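PDB 6FOP: glycoside hydrolase family 81 from Clostridium thermocellum, which probably hydrolyses beta-1,3-glucans such as laminarin as an endo-acting glucanase of the bacterium's cellulosome. Local coordinates for residues P52-K61 with Y81-F89; S665-V675 with A689-D700. All coordinates share one frame; numbering follows the deposited sequence. Where two conformers were deposited one is given.

Interaction 1: residues P52-K61 with Y81-F89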
loop_
_atom_site.group_PDB
_atom_site.type_symbol
_atom_site.label_atom_id
_atom_site.label_comp_id
_atom_site.label_asym_id
_atom_site.label_seq_id
_atom_site.Cartn_x
_atom_site.Cartn_y
_atom_site.Cartn_z
ATOM N N PRO A 52 3.411 -13.113 13.993
ATOM C CA PRO A 52 4.637 -13.038 13.188
ATOM C C PRO A 52 4.795 -11.725 12.444
ATOM O O PRO A 52 3.818 -11.182 11.895
ATOM C CB PRO A 52 4.505 -14.244 12.244
ATOM C CG PRO A 52 3.662 -15.206 13.014
ATOM C CD PRO A 52 2.630 -14.320 13.654
ATOM N N ILE A 53 6.047 -11.263 12.379
ATOM C CA ILE A 53 6.426 -9.950 11.883
ATOM C C ILE A 53 7.209 -10.169 10.593
ATOM O O ILE A 53 8.322 -10.682 10.617
ATOM C CB ILE A 53 7.319 -9.209 12.904
ATOM C CG1 ILE A 53 6.682 -9.181 14.301
ATOM C CG2 ILE A 53 7.675 -7.812 12.396
ATOM C CD1 ILE A 53 5.410 -8.383 14.397
ATOM N N TYR A 54 6.604 -9.793 9.445
ATOM C CA TYR A 54 7.185 -10.092 8.157
ATOM C C TYR A 54 7.955 -8.901 7.641
ATOM O O TYR A 54 7.428 -8.055 6.932
ATOM C CB TYR A 54 6.111 -10.590 7.158
ATOM C CG TYR A 54 5.559 -11.964 7.529
ATOM C CD1 TYR A 54 4.468 -12.086 8.376
ATOM C CD2 TYR A 54 6.180 -13.135 7.099
ATOM C CE1 TYR A 54 3.984 -13.337 8.765
ATOM C CE2 TYR A 54 5.703 -14.369 7.492
ATOM C CZ TYR A 54 4.595 -14.466 8.309
ATOM O OH TYR A 54 4.172 -15.724 8.664
ATOM N N ALA A 55 9.215 -8.805 8.064
ATOM C CA ALA A 55 10.096 -7.728 7.680
ATOM C C ALA A 55 10.702 -7.905 6.305
ATOM O O ALA A 55 10.558 -7.010 5.452
ATOM C CB ALA A 55 11.188 -7.540 8.739
ATOM N N HIS A 56 11.303 -9.072 6.085
ATOM C CA HIS A 56 11.926 -9.512 4.821
ATOM C C HIS A 56 13.325 -8.907 4.625
ATOM O O HIS A 56 13.464 -7.688 4.573
ATOM C CB HIS A 56 11.087 -9.210 3.566
ATOM C CG HIS A 56 9.674 -9.722 3.578
ATOM N ND1 HIS A 56 8.638 -8.963 3.082
ATOM C CD2 HIS A 56 9.119 -10.893 3.981
ATOM C CE1 HIS A 56 7.502 -9.632 3.190
ATOM N NE2 HIS A 56 7.766 -10.819 3.702
ATOM N N PRO A 57 14.365 -9.732 4.506
ATOM C CA PRO A 57 14.297 -11.207 4.391
ATOM C C PRO A 57 13.974 -11.956 5.693
ATOM O O PRO A 57 13.674 -13.144 5.647
ATOM C CB PRO A 57 15.685 -11.561 3.837
ATOM C CG PRO A 57 16.545 -10.460 4.399
ATOM C CD PRO A 57 15.715 -9.225 4.228
ATOM N N LEU A 58 14.121 -11.288 6.828
ATOM C CA LEU A 58 13.859 -11.911 8.132
ATOM C C LEU A 58 12.411 -11.824 8.565
ATOM O O LEU A 58 11.677 -10.867 8.217
ATOM C CB LEU A 58 14.703 -11.255 9.235
ATOM C CG LEU A 58 16.214 -11.421 9.105
ATOM C CD1 LEU A 58 16.958 -10.479 10.035
ATOM C CD2 LEU A 58 16.649 -12.827 9.413
ATOM N N THR A 59 12.018 -12.774 9.388
ATOM C CA THR A 59 10.756 -12.711 10.087
ATOM C C THR A 59 10.975 -12.923 11.562
ATOM O O THR A 59 11.968 -13.554 11.971
ATOM C CB THR A 59 9.717 -13.693 9.516
ATOM O OG1 THR A 59 10.125 -15.031 9.780
ATOM C CG2 THR A 59 9.560 -13.519 8.001
ATOM N N PHE A 60 10.038 -12.434 12.364
ATOM C CA PHE A 60 10.196 -12.429 13.823
ATOM C C PHE A 60 8.897 -12.759 14.521
ATOM O O PHE A 60 7.815 -12.622 13.935
ATOM C CB PHE A 60 10.663 -11.038 14.316
ATOM C CG PHE A 60 11.870 -10.511 13.603
ATOM C CD1 PHE A 60 13.147 -10.871 14.022
ATOM C CD2 PHE A 60 11.738 -9.645 12.502
ATOM C CE1 PHE A 60 14.257 -10.408 13.347
ATOM C CE2 PHE A 60 12.849 -9.190 11.826
ATOM C CZ PHE A 60 14.124 -9.553 12.272
ATOM N N LYS A 61 8.971 -13.138 15.784
ATOM C CA LYS A 61 7.770 -13.189 16.600
ATOM C C LYS A 61 8.142 -13.010 18.047
ATOM O O LYS A 61 9.036 -13.701 18.551
ATOM C CB LYS A 61 7.011 -14.505 16.411
ATOM C CG LYS A 61 5.625 -14.465 17.071
ATOM C CD LYS A 61 4.830 -15.749 16.916
ATOM C CE LYS A 61 5.348 -16.822 17.839
ATOM N NZ LYS A 61 4.566 -18.077 17.655
ATOM N N TYR A 81 1.154 -19.763 -2.314
ATOM C CA TYR A 81 2.571 -19.995 -2.100
ATOM C C TYR A 81 2.944 -19.343 -0.796
ATOM O O TYR A 81 2.527 -18.232 -0.525
ATOM C CB TYR A 81 3.375 -19.430 -3.254
ATOM C CG TYR A 81 4.797 -19.969 -3.316
ATOM C CD1 TYR A 81 5.040 -21.305 -3.599
ATOM C CD2 TYR A 81 5.891 -19.160 -3.061
ATOM C CE1 TYR A 81 6.325 -21.807 -3.654
ATOM C CE2 TYR A 81 7.183 -19.647 -3.138
ATOM C CZ TYR A 81 7.396 -20.985 -3.415
ATOM O OH TYR A 81 8.684 -21.491 -3.479
ATOM N N PHE A 82 3.735 -20.062 0.009
ATOM C CA PHE A 82 3.971 -19.728 1.415
ATOM C C PHE A 82 5.408 -19.358 1.737
ATOM O O PHE A 82 6.352 -19.972 1.228
ATOM C CB PHE A 82 3.570 -20.907 2.294
ATOM C CG PHE A 82 2.136 -21.344 2.130
ATOM C CD1 PHE A 82 1.107 -20.723 2.816
ATOM C CD2 PHE A 82 1.831 -22.436 1.331
ATOM C CE1 PHE A 82 -0.212 -21.151 2.667
ATOM C CE2 PHE A 82 0.527 -22.861 1.176
ATOM C CZ PHE A 82 -0.494 -22.218 1.849
ATOM N N GLY A 83 5.550 -18.322 2.559
ATOM C CA GLY A 83 6.808 -17.972 3.224
ATOM C C GLY A 83 6.524 -17.715 4.683
ATOM O O GLY A 83 6.685 -16.587 5.181
ATOM N N ALA A 84 6.094 -18.754 5.375
ATOM C CA ALA A 84 5.647 -18.621 6.763
ATOM C C ALA A 84 6.806 -18.356 7.703
ATOM O O ALA A 84 7.917 -18.900 7.543
ATOM C CB ALA A 84 4.947 -19.887 7.228
ATOM N N HIS A 85 6.543 -17.553 8.711
ATOM C CA HIS A 85 7.510 -17.390 9.797
ATOM C C HIS A 85 7.749 -18.741 10.483
ATOM O O HIS A 85 6.796 -19.465 10.785
ATOM C CB HIS A 85 7.019 -16.378 10.827
ATOM C CG HIS A 85 7.829 -16.388 12.087
ATOM N ND1 HIS A 85 9.111 -15.880 12.164
ATOM C CD2 HIS A 85 7.554 -16.928 13.301
ATOM C CE1 HIS A 85 9.593 -16.117 13.374
ATOM N NE2 HIS A 85 8.657 -16.715 14.091
ATOM N N LYS A 86 9.017 -19.051 10.729
ATOM C CA LYS A 86 9.415 -20.156 11.599
ATOM C C LYS A 86 10.554 -19.680 12.495
ATOM O O LYS A 86 11.297 -18.767 12.160
ATOM C CB LYS A 86 9.817 -21.409 10.784
ATOM C CG LYS A 86 10.901 -21.140 9.761
ATOM C CD LYS A 86 11.792 -22.297 9.449
ATOM C CE LYS A 86 12.590 -22.030 8.214
ATOM N NZ LYS A 86 13.900 -21.413 8.443
ATOM N N ASN A 87 10.668 -20.322 13.646
ATOM C CA ASN A 87 11.726 -20.060 14.634
ATOM C C ASN A 87 13.008 -20.785 14.266
ATOM O O ASN A 87 13.094 -22.018 14.418
ATOM C CB ASN A 87 11.205 -20.514 15.999
ATOM C CG ASN A 87 12.180 -20.296 17.135
ATOM O OD1 ASN A 87 12.767 -19.248 17.281
ATOM N ND2 ASN A 87 12.306 -21.309 17.983
ATOM N N ASP A 88 14.007 -20.058 13.765
ATOM C CA ASP A 88 15.339 -20.649 13.613
ATOM C C ASP A 88 16.068 -20.527 14.946
ATOM O O ASP A 88 16.728 -21.482 15.383
ATOM C CB ASP A 88 16.117 -19.980 12.462
ATOM C CG ASP A 88 15.558 -20.318 11.083
ATOM O OD1 ASP A 88 14.978 -21.419 10.898
ATOM O OD2 ASP A 88 15.699 -19.453 10.155
ATOM N N PHE A 89 15.972 -19.379 15.604
ATOM C CA PHE A 89 16.448 -19.253 16.989
ATOM C C PHE A 89 15.668 -18.164 17.686
ATOM O O PHE A 89 15.180 -17.201 17.040
ATOM C CB PHE A 89 17.959 -18.983 17.086
ATOM C CG PHE A 89 18.409 -17.795 16.321
ATOM C CD1 PHE A 89 18.434 -16.535 16.934
ATOM C CD2 PHE A 89 18.868 -17.916 15.027
ATOM C CE1 PHE A 89 18.881 -15.422 16.242
ATOM C CE2 PHE A 89 19.300 -16.813 14.321
ATOM C CZ PHE A 89 19.335 -15.564 14.942
HETATM O O HOH W 1 7.501 -14.215 3.980
HETATM O O HOH W 2 10.979 -17.523 9.270
#

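Interaction 2: residues S665-V675 with A689-D700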
loop_
_atom_site.group_PDB
_atom_site.type_symbol
_atom_site.label_atom_id
_atom_site.label_comp_id
_atom_site.label_asym_id
_atom_site.label_seq_id
_atom_site.Cartn_x
_atom_site.Cartn_y
_atom_site.Cartn_z
ATOM N N SER A 665 4.400 4.716 -23.668
ATOM C CA SER A 665 5.710 5.088 -24.187
ATOM C C SER A 665 5.877 6.607 -24.353
ATOM O O SER A 665 6.915 7.056 -24.849
ATOM C CB SER A 665 5.975 4.388 -25.514
ATOM O OG SER A 665 5.194 4.930 -26.544
ATOM N N VAL A 666 4.854 7.366 -23.981
ATOM C CA VAL A 666 4.838 8.826 -24.134
ATOM C C VAL A 666 4.423 9.459 -22.822
ATOM O O VAL A 666 3.388 9.081 -22.256
ATOM C CB VAL A 666 3.798 9.274 -25.183
ATOM C CG1 VAL A 666 3.843 10.792 -25.413
ATOM C CG2 VAL A 666 3.996 8.560 -26.476
ATOM N N THR A 667 5.165 10.475 -22.385
ATOM C CA THR A 667 4.802 11.247 -21.205
ATOM C C THR A 667 4.577 12.713 -21.555
ATOM O O THR A 667 4.820 13.130 -22.690
ATOM C CB THR A 667 5.832 11.065 -20.090
ATOM O OG1 THR A 667 7.127 11.430 -20.576
ATOM C CG2 THR A 667 5.858 9.603 -19.624
ATOM N N ALA A 668 4.152 13.489 -20.567
ATOM C CA ALA A 668 3.835 14.900 -20.761
ATOM C C ALA A 668 4.189 15.693 -19.532
ATOM O O ALA A 668 4.216 15.152 -18.409
ATOM C CB ALA A 668 2.358 15.098 -21.100
ATOM N N ASP A 669 4.399 16.991 -19.743
ATOM C CA ASP A 669 4.787 17.930 -18.684
ATOM C C ASP A 669 3.601 18.553 -17.923
ATOM O O ASP A 669 3.556 19.759 -17.651
ATOM C CB ASP A 669 5.743 19.001 -19.221
ATOM C CG ASP A 669 5.125 19.916 -20.268
ATOM O OD1 ASP A 669 3.956 19.712 -20.679
ATOM O OD2 ASP A 669 5.868 20.820 -20.702
ATOM N N THR A 670 2.635 17.708 -17.571
ATOM C CA THR A 670 1.445 18.133 -16.840
ATOM C C THR A 670 0.929 16.953 -16.014
ATOM O O THR A 670 1.216 15.816 -16.357
ATOM C CB THR A 670 0.376 18.688 -17.830
ATOM O OG1 THR A 670 -0.505 19.574 -17.160
ATOM C CG2 THR A 670 -0.387 17.569 -18.506
ATOM N N PRO A 671 0.139 17.213 -14.941
ATOM C CA PRO A 671 -0.247 16.060 -14.104
ATOM C C PRO A 671 -1.445 15.273 -14.628
ATOM O O PRO A 671 -1.536 14.090 -14.351
ATOM C CB PRO A 671 -0.588 16.666 -12.746
ATOM C CG PRO A 671 -0.484 18.132 -12.887
ATOM C CD PRO A 671 0.058 18.497 -14.228
ATOM N N LEU A 672 -2.368 15.907 -15.364
ATOM C CA LEU A 672 -3.620 15.248 -15.754
ATOM C C LEU A 672 -3.628 15.097 -17.271
ATOM O O LEU A 672 -3.927 16.030 -18.011
ATOM C CB LEU A 672 -4.824 16.019 -15.244
ATOM C CG LEU A 672 -4.848 16.338 -13.740
ATOM C CD1 LEU A 672 -6.113 17.135 -13.400
ATOM C CD2 LEU A 672 -4.736 15.091 -12.903
ATOM N N TYR A 673 -3.266 13.910 -17.726
ATOM C CA TYR A 673 -3.236 13.578 -19.136
ATOM C C TYR A 673 -3.333 12.071 -19.304
ATOM O O TYR A 673 -3.160 11.321 -18.345
ATOM C CB TYR A 673 -1.971 14.091 -19.823
ATOM C CG TYR A 673 -0.693 13.366 -19.423
ATOM C CD1 TYR A 673 0.009 13.723 -18.270
ATOM C CD2 TYR A 673 -0.170 12.372 -20.231
ATOM C CE1 TYR A 673 1.193 13.064 -17.925
ATOM C CE2 TYR A 673 1.000 11.717 -19.911
ATOM C CZ TYR A 673 1.696 12.078 -18.774
ATOM O OH TYR A 673 2.880 11.421 -18.520
ATOM N N SER A 674 -3.608 11.650 -20.531
ATOM C CA SER A 674 -3.380 10.263 -20.966
ATOM C C SER A 674 -3.229 10.237 -22.481
ATOM O O SER A 674 -3.804 11.093 -23.194
ATOM C CB SER A 674 -4.465 9.282 -20.498
ATOM O OG SER A 674 -4.407 9.065 -19.096
ATOM N N VAL A 675 -2.494 9.251 -22.967
ATOM C CA VAL A 675 -2.290 9.042 -24.389
ATOM C C VAL A 675 -2.809 7.674 -24.762
ATOM O O VAL A 675 -2.598 6.692 -24.041
ATOM C CB VAL A 675 -0.808 9.159 -24.792
ATOM C CG1 VAL A 675 -0.631 9.058 -26.308
ATOM C CG2 VAL A 675 -0.231 10.482 -24.270
ATOM N N ALA A 689 -6.846 21.734 -14.777
ATOM C CA ALA A 689 -7.612 22.081 -13.591
ATOM C C ALA A 689 -7.269 23.475 -13.050
ATOM O O ALA A 689 -7.809 23.879 -12.030
ATOM C CB ALA A 689 -7.393 21.043 -12.509
ATOM N N SER A 690 -6.362 24.186 -13.701
ATOM C CA SER A 690 -5.941 25.516 -13.227
ATOM C C SER A 690 -6.783 26.606 -13.863
ATOM O O SER A 690 -7.528 26.355 -14.816
ATOM C CB SER A 690 -4.463 25.747 -13.529
ATOM O OG SER A 690 -4.252 26.164 -14.860
ATOM N N SER A 691 -6.611 27.828 -13.367
ATOM C CA SER A 691 -7.327 28.985 -13.881
ATOM C C SER A 691 -6.601 29.723 -15.002
ATOM O O SER A 691 -7.089 30.762 -15.453
ATOM C CB SER A 691 -7.636 29.949 -12.737
ATOM O OG SER A 691 -8.582 29.346 -11.875
ATOM N N SER A 692 -5.462 29.201 -15.451
ATOM C CA SER A 692 -4.712 29.766 -16.589
ATOM C C SER A 692 -4.611 28.728 -17.696
ATOM O O SER A 692 -4.520 27.520 -17.421
ATOM C CB SER A 692 -3.285 30.129 -16.163
ATOM O OG SER A 692 -3.272 31.002 -15.055
ATOM N N ALA A 693 -4.567 29.188 -18.944
ATOM C CA ALA A 693 -4.240 28.302 -20.064
ATOM C C ALA A 693 -2.873 27.640 -19.859
ATOM O O ALA A 693 -1.970 28.240 -19.277
ATOM C CB ALA A 693 -4.244 29.063 -21.364
ATOM N N LYS A 694 -2.764 26.390 -20.316
ATOM C CA LYS A 694 -1.542 25.587 -20.206
ATOM C C LYS A 694 -1.065 25.220 -21.585
ATOM O O LYS A 694 -1.873 24.909 -22.471
ATOM C CB LYS A 694 -1.783 24.280 -19.444
ATOM C CG LYS A 694 -1.775 24.351 -17.939
ATOM C CD LYS A 694 -2.002 22.947 -17.376
ATOM C CE LYS A 694 -2.131 22.963 -15.861
ATOM N NZ LYS A 694 -0.847 23.444 -15.246
ATOM N N LYS A 695 0.248 25.244 -21.782
ATOM C CA LYS A 695 0.863 24.613 -22.928
ATOM C C LYS A 695 1.438 23.294 -22.445
ATOM O O LYS A 695 2.297 23.288 -21.553
ATOM C CB LYS A 695 1.981 25.466 -23.510
ATOM C CG LYS A 695 2.654 24.830 -24.714
ATOM C CD LYS A 695 3.933 25.568 -25.097
ATOM C CE LYS A 695 3.702 26.606 -26.154
ATOM N NZ LYS A 695 5.030 27.071 -26.651
ATOM N N VAL A 696 0.953 22.199 -23.019
ATOM C CA VAL A 696 1.365 20.832 -22.643
ATOM C C VAL A 696 2.143 20.238 -23.791
ATOM O O VAL A 696 1.667 20.199 -24.939
ATOM C CB VAL A 696 0.153 19.954 -22.280
ATOM C CG1 VAL A 696 0.625 18.537 -21.931
ATOM C CG2 VAL A 696 -0.643 20.598 -21.149
ATOM N N THR A 697 3.342 19.757 -23.465
ATOM C CA THR A 697 4.242 19.159 -24.427
ATOM C C THR A 697 4.470 17.708 -24.077
ATOM O O THR A 697 4.770 17.393 -22.926
ATOM C CB THR A 697 5.586 19.921 -24.478
ATOM O OG1 THR A 697 5.331 21.309 -24.758
ATOM C CG2 THR A 697 6.504 19.357 -25.543
ATOM N N PHE A 698 4.315 16.831 -25.066
ATOM C CA PHE A 698 4.512 15.387 -24.918
ATOM C C PHE A 698 5.896 15.000 -25.413
ATOM O O PHE A 698 6.511 15.699 -26.226
ATOM C CB PHE A 698 3.431 14.603 -25.677
ATOM C CG PHE A 698 2.037 14.799 -25.115
ATOM C CD1 PHE A 698 1.284 15.941 -25.440
ATOM C CD2 PHE A 698 1.459 13.854 -24.295
ATOM C CE1 PHE A 698 0.026 16.132 -24.908
ATOM C CE2 PHE A 698 0.193 14.026 -23.782
ATOM C CZ PHE A 698 -0.519 15.187 -24.086
ATOM N N SER A 699 6.358 13.834 -24.961
ATOM C CA SER A 699 7.725 13.395 -25.265
ATOM C C SER A 699 7.953 13.036 -26.734
ATOM O O SER A 699 9.102 12.943 -27.196
ATOM C CB SER A 699 8.126 12.203 -24.378
ATOM O OG SER A 699 7.278 11.083 -24.573
ATOM N N ASP A 700 6.849 12.832 -27.473
ATOM C CA ASP A 700 6.934 12.616 -28.920
ATOM C C ASP A 700 6.814 13.914 -29.745
ATOM O O ASP A 700 6.763 13.843 -30.968
ATOM C CB ASP A 700 5.901 11.567 -29.378
ATOM C CG ASP A 700 4.464 12.014 -29.165
ATOM O OD1 ASP A 700 4.251 13.176 -28.744
ATOM O OD2 ASP A 700 3.566 11.180 -29.422
HETATM O O HOH W 3 8.111 9.295 -26.484
HETATM O O HOH W 4 4.839 22.624 -22.356
HETATM O O HOH W 5 1.103 21.691 -16.516
HETATM O O HOH W 6 2.338 21.958 -19.052
#

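Interaction 1: residues P52-K61 with Y81-F89
His85 lies against the hairpin formed by strands 53-54 and 59-63, where Pro52, Thr59 and Lys61 all touch it. His85 CB rests on Pro52 CB at 3.6 Å. CG is turned anti to the backbone N (chi1 168°), which lays the ring beside Thr59, Phe60 and Lys61. His85 ND1 meets Thr59 OG1 at 2.7 Å, in a hydrogen bond at the ring edge and in the ring plane; either atom could donate. His85 CE1 lies 3.6 Å from Phe60 C, and Phe60 O sits over one ring face. At the tip, His85 NE2 comes within 3.6 Å of Lys61 CB and is hydrogen-bonded to Glu68 on the next strand. Bonds at both ring nitrogens should hold the ring's rotation.

The backbone beside this ring is gripped too. His85 N donates to Tyr54 OH at 3.0 Å, nearly straight at 168°, and that hydroxyl also bonds Ala486 O. Gly83 O approaches the edge of the Tyr54 ring, near its plane. One water joins Thr59 OG1 to Lys86 N. The arrangement is a loop docked by side chains onto a beta hairpin, at the edge of the antiparallel sheet that contains strands 53-54, 59-63 and 66-70.

Interaction 2: residues S665-V675 with A689-D700
Thr667 and Ser699 begin the polar part of this contact with a pair of hydrogen bonds. Ser699 N donates to Thr667 O at 2.8 Å. Ser699 OG, placed between its own backbone N and carbonyl carbon (chi1 61°), accepts from Thr667 N. Asp669 and Thr697 form a second pair. Asp669 N donates to Thr697 O, and Thr697 N returns a nearly straight bond to Asp669 OD1 at 2.9 Å and 171°. That N-H meets the carboxylate from above its plane. Side-chain oxygens thus accept one bond of each pair, and Ala668 and Phe698 form a single non-hydrogen-bonded antiparallel pair between them. An inverse gamma turn centred on Asp669 follows this bridge.

The apolar contacts centre on Phe698. Ala668 CB lies over one face of its ring, 3.9 Å from the Phe698 centroid, in a CH-pi contact. The same methyl also sits over a face of the Tyr673 ring. The Phe698 edge points at the Tyr673 face in an offset edge-to-face pair, with the planes at 84°. Val675 CG2 packs on Phe698 CE2 at 3.6 Å, and Val666 CG1 comes to the ring edge. Tyr684 adds another edge-to-face partner from strand 681-688. Farther along, Thr670 CG2 meets Val696 CG1 at 3.7 Å.

Waters add further bridges. One joins Asp669 OD2, Lys695 O and Thr697 OG1. Another links Thr670 OG1 to Lys694 NZ. A third connects Ser665 O with Ser699 OG.

The contact joins the loop leading into strand 673-678 to strand 694-697 and the residues after it, in the C-terminal beta region. Its chemistry implies an apolar cluster around the Ala668 methyl, beside a polar seam in which serine and aspartate oxygens stand in for backbone acceptors.

Overall arrangement
From the N terminus, the chain first meets interaction 1. It closes a loop of 19 residues, eight of them in strands, and ties the edge hairpin of a seven-stranded antiparallel sheet to the loop after strand 80-82. The chain then runs on through the rest of that sheet, further sheets and most of the helices before reaching interaction 2 near the C terminus. There 13 residues separate the segments, mostly in strands, and 665-675 is joined to strand 694-697 and the residues just after it. The contacts follow in series, neither nested nor crossed. The centres of interactions 1 and 2 are about 45 Å apart. Each ties together its own beta region, one near each end of the chain.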